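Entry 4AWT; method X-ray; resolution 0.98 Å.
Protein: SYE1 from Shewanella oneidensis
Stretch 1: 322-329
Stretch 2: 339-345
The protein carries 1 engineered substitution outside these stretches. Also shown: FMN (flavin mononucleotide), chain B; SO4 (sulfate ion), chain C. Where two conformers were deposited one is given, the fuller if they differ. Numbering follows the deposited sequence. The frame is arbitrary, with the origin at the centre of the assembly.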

# COMPACT_ATOMS: atom_id res chain seq x y z
N GLY A 322 7.68 6.88 -5.26
CA GLY A 322 6.82 6.05 -6.08
C GLY A 322 7.10 6.22 -7.56
O GLY A 322 7.79 5.43 -8.18
N ARG A 323 6.57 7.32 -8.11
CA ARG A 323 6.76 7.60 -9.54
C ARG A 323 8.21 7.55 -9.94
O ARG A 323 8.52 6.96 -10.99
CB ARG A 323 6.00 8.87 -9.92
CG ARG A 323 4.51 8.57 -9.97
CD ARG A 323 3.61 9.79 -9.92
NE ARG A 323 3.54 10.34 -8.59
CZ ARG A 323 2.68 11.27 -8.24
NH1 ARG A 323 1.83 11.76 -9.16
NH2 ARG A 323 2.62 11.71 -6.97
N PRO A 324 9.16 8.10 -9.18
CA PRO A 324 10.55 8.01 -9.64
C PRO A 324 11.07 6.58 -9.72
O PRO A 324 11.92 6.29 -10.55
CB PRO A 324 11.33 8.82 -8.59
CG PRO A 324 10.30 9.86 -8.12
CD PRO A 324 9.01 9.05 -8.05
N PHE A 325 10.59 5.67 -8.86
CA PHE A 325 11.05 4.28 -8.96
C PHE A 325 10.51 3.56 -10.18
O PHE A 325 11.09 2.60 -10.64
CB PHE A 325 10.71 3.49 -7.68
CG PHE A 325 11.91 3.05 -6.89
CD1 PHE A 325 12.95 2.38 -7.50
CD2 PHE A 325 12.00 3.34 -5.54
CE1 PHE A 325 14.04 1.95 -6.79
CE2 PHE A 325 13.10 2.90 -4.81
CZ PHE A 325 14.12 2.20 -5.44
N ILE A 326 9.39 4.01 -10.74
CA ILE A 326 8.91 3.35 -11.94
C ILE A 326 9.93 3.50 -13.06
O ILE A 326 10.24 2.53 -13.73
CB ILE A 326 7.56 3.95 -12.31
CG1 ILE A 326 6.55 3.54 -11.22
CG2 ILE A 326 7.10 3.58 -13.72
CD1 ILE A 326 5.20 4.21 -11.47
N ALA A 327 10.45 4.71 -13.23
CA ALA A 327 11.30 5.02 -14.36
C ALA A 327 12.80 4.90 -14.09
O ALA A 327 13.58 5.01 -15.02
CB ALA A 327 10.99 6.43 -14.86
N ASN A 328 13.19 4.69 -12.85
CA ASN A 328 14.59 4.69 -12.45
C ASN A 328 14.83 3.46 -11.60
O ASN A 328 14.67 3.48 -10.39
CB ASN A 328 14.95 5.95 -11.66
CG ASN A 328 14.75 7.19 -12.52
OD1 ASN A 328 15.63 7.56 -13.29
ND2 ASN A 328 13.57 7.78 -12.39
N PRO A 329 15.19 2.31 -12.24
CA PRO A 329 15.38 1.10 -11.44
C PRO A 329 16.48 1.26 -10.41
O PRO A 329 16.44 0.67 -9.33
CB PRO A 329 15.69 0.03 -12.49
CG PRO A 329 16.23 0.80 -13.68
CD PRO A 329 15.42 2.08 -13.68
N1 FMN B . -0.30 3.06 -3.17
C2 FMN B . -0.62 1.97 -2.49
O2 FMN B . -0.69 1.97 -1.23
N3 FMN B . -0.90 0.79 -3.15
C4 FMN B . -0.85 0.67 -4.53
O4 FMN B . -1.01 -0.47 -5.05
C4A FMN B . -0.62 1.84 -5.24
N5 FMN B . -0.65 1.84 -6.63
C5A FMN B . 0.01 2.92 -7.30
C6 FMN B . 0.25 2.84 -8.65
C7 FMN B . 0.92 3.88 -9.34
C7M FMN B . 1.25 3.66 -10.80
C8 FMN B . 1.28 4.99 -8.65
C8M FMN B . 2.03 6.13 -9.31
C9 FMN B . 1.03 5.08 -7.27
C9A FMN B . 0.40 4.05 -6.57
N10 FMN B . 0.20 4.11 -5.18
C10 FMN B . -0.24 2.99 -4.51
C1' FMN B . 0.68 5.28 -4.44
C2' FMN B . 2.21 5.30 -4.23
O2' FMN B . 2.60 4.28 -3.33
C3' FMN B . 2.70 6.61 -3.65
O3' FMN B . 2.24 6.81 -2.33
C4' FMN B . 2.37 7.86 -4.49
O4' FMN B . 2.62 7.64 -5.87
C5' FMN B . 3.06 9.10 -3.97
O5' FMN B . 4.49 8.98 -4.04
P FMN B . 5.29 9.66 -5.27
O1P FMN B . 4.90 8.90 -6.51
O2P FMN B . 4.87 11.11 -5.34
O3P FMN B . 6.74 9.46 -4.89
S SO4 C . 3.01 12.76 -12.53
O1 SO4 C . 1.95 11.76 -12.04
O2 SO4 C . 2.66 14.06 -12.08
O3 SO4 C . 4.29 12.54 -11.65
O4 SO4 C . 3.51 12.52 -13.86
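Stretch 2, residues 339-345: YPLAEHV

The most unusual feature of this contact is that one side chain, N328, reads the backbone of stretch 2 at a single residue, A342, through both of its polar groups. A342 N donates to N328 OD1 at 2.9 Å, and N328 ND2 donates to A342 O, also at 2.9 Å. The carboxamide thus stands in for the edge of a neighbouring strand, offering an acceptor to the NH and a donor to the C=O of the same residue. No other hydrogen bonds join the two stretches.

The carboxamide is also tied back to its own stretch. N328 ND2 donates to P324 O at 2.9 Å, so its two hydrogens are shared between the helix and stretch 2. N328 is the first residue to leave helical phi/psi after the helix 323-327. Its chi1 is m and its chi2 is -84°.

Stretch 2 forms no regular helix or strand. Its backbone is nonetheless extended throughout, with phi between -65° and -109° and psi between 109° and 159°. It runs largely across the helix rather than along it: L341 and A342 lie by N328, A342 to H344 by A327, and H344 reaches I326 and R323. With no regular element in stretch 2, no crossing angle applies. The closest CA atoms are those of A327 and H344, 4.8 Å apart.

The backbone of stretch 2 packs directly on the small side chain of A327. A327 points its CB toward stretch 2, and the extended backbone passes directly over it. A327 CB lies 3.6 Å from A342 O, 3.5 Å from E343 C and 3.5 Å from H344 N. The methyl groups of A327 and A342 also meet, CB to CB, at 4.1 Å. Side chains alternate along this part of stretch 2: A342 and H344 point toward stretch 1, while E343 between them points away.

H344 has the largest area covered by the other stretch, 90 Å². Its chi1 is p, and its ring reaches R323. H344 CB lies 3.7 Å from I326 CG2, and H344 CE1 lies 3.7 Å from R323 CG. The ring thus meets the aliphatic part of the arginine.

The end of R323 leads away from stretch 2. R323 NE donates to FMN O1P at 2.9 Å and R323 NH2 to FMN O2P at 2.8 Å, while R323 N also donates to FMN O1P at 2.8 Å. R323 NH1 donates to SO4 O1 at 2.9 Å. The sulfate, probably from the crystallisation liquor, also approaches H344, with SO4 O4 3.4 Å from H344 CE1.

At the other end of the contact, L341 lies beside both N328 and P324. L341 CA is 3.5 Å from N328 OD1, and L341 CD1 makes a looser apolar contact with P324 CB at 4.2 Å. Y339 and V345 make no contact with stretch 1. In all, the two stretches bury 375 Å², both sides summed.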

# COMPACT_ATOMS: atom_id res chain seq x y z
N TYR A 339 22.45 12.09 -10.25
CA TYR A 339 22.24 11.82 -11.66
C TYR A 339 20.80 12.18 -12.01
O TYR A 339 19.90 11.99 -11.21
CB TYR A 339 22.46 10.35 -11.96
CG TYR A 339 23.82 9.79 -11.74
CD1 TYR A 339 24.96 10.57 -11.96
CD2 TYR A 339 23.98 8.47 -11.34
CE1 TYR A 339 26.23 9.98 -11.76
CE2 TYR A 339 25.21 7.91 -11.14
CZ TYR A 339 26.31 8.66 -11.35
OH TYR A 339 27.59 8.16 -11.17
N PRO A 340 20.57 12.66 -13.24
CA PRO A 340 19.20 13.02 -13.61
C PRO A 340 18.31 11.79 -13.62
O PRO A 340 18.70 10.71 -14.00
CB PRO A 340 19.38 13.60 -15.02
CG PRO A 340 20.64 12.93 -15.54
CD PRO A 340 21.54 12.89 -14.32
N LEU A 341 17.06 12.05 -13.23
CA LEU A 341 16.04 11.02 -13.18
C LEU A 341 15.28 10.96 -14.49
O LEU A 341 14.80 11.98 -15.00
CB LEU A 341 15.04 11.28 -12.05
CG LEU A 341 15.65 11.43 -10.67
CD1 LEU A 341 14.52 11.41 -9.62
CD2 LEU A 341 16.68 10.37 -10.34
N ALA A 342 15.11 9.77 -15.02
CA ALA A 342 14.16 9.57 -16.09
C ALA A 342 12.76 9.81 -15.57
O ALA A 342 12.49 9.67 -14.37
CB ALA A 342 14.28 8.17 -16.65
N GLU A 343 11.83 10.15 -16.46
CA GLU A 343 10.43 10.26 -16.10
C GLU A 343 9.63 9.11 -16.70
O GLU A 343 9.94 8.60 -17.79
CB GLU A 343 9.78 11.59 -16.49
CG GLU A 343 10.32 12.80 -15.73
CD GLU A 343 9.51 14.06 -16.01
OE1 GLU A 343 9.77 14.83 -16.94
OE2 GLU A 343 8.56 14.26 -15.22
N HIS A 344 8.59 8.71 -15.97
CA HIS A 344 7.77 7.60 -16.38
C HIS A 344 6.76 8.01 -17.44
O HIS A 344 6.35 9.19 -17.55
CB HIS A 344 7.03 6.98 -15.19
CG HIS A 344 5.87 7.78 -14.69
ND1 HIS A 344 5.99 8.81 -13.80
CD2 HIS A 344 4.55 7.71 -15.02
CE1 HIS A 344 4.79 9.33 -13.61
NE2 HIS A 344 3.88 8.67 -14.33
N VAL A 345 6.28 7.00 -18.16
CA VAL A 345 5.25 7.13 -19.19
C VAL A 345 3.89 6.74 -18.61
O VAL A 345 3.68 5.54 -18.32
CB VAL A 345 5.59 6.26 -20.38
CG1 VAL A 345 4.51 6.37 -21.43
CG2 VAL A 345 6.94 6.71 -20.98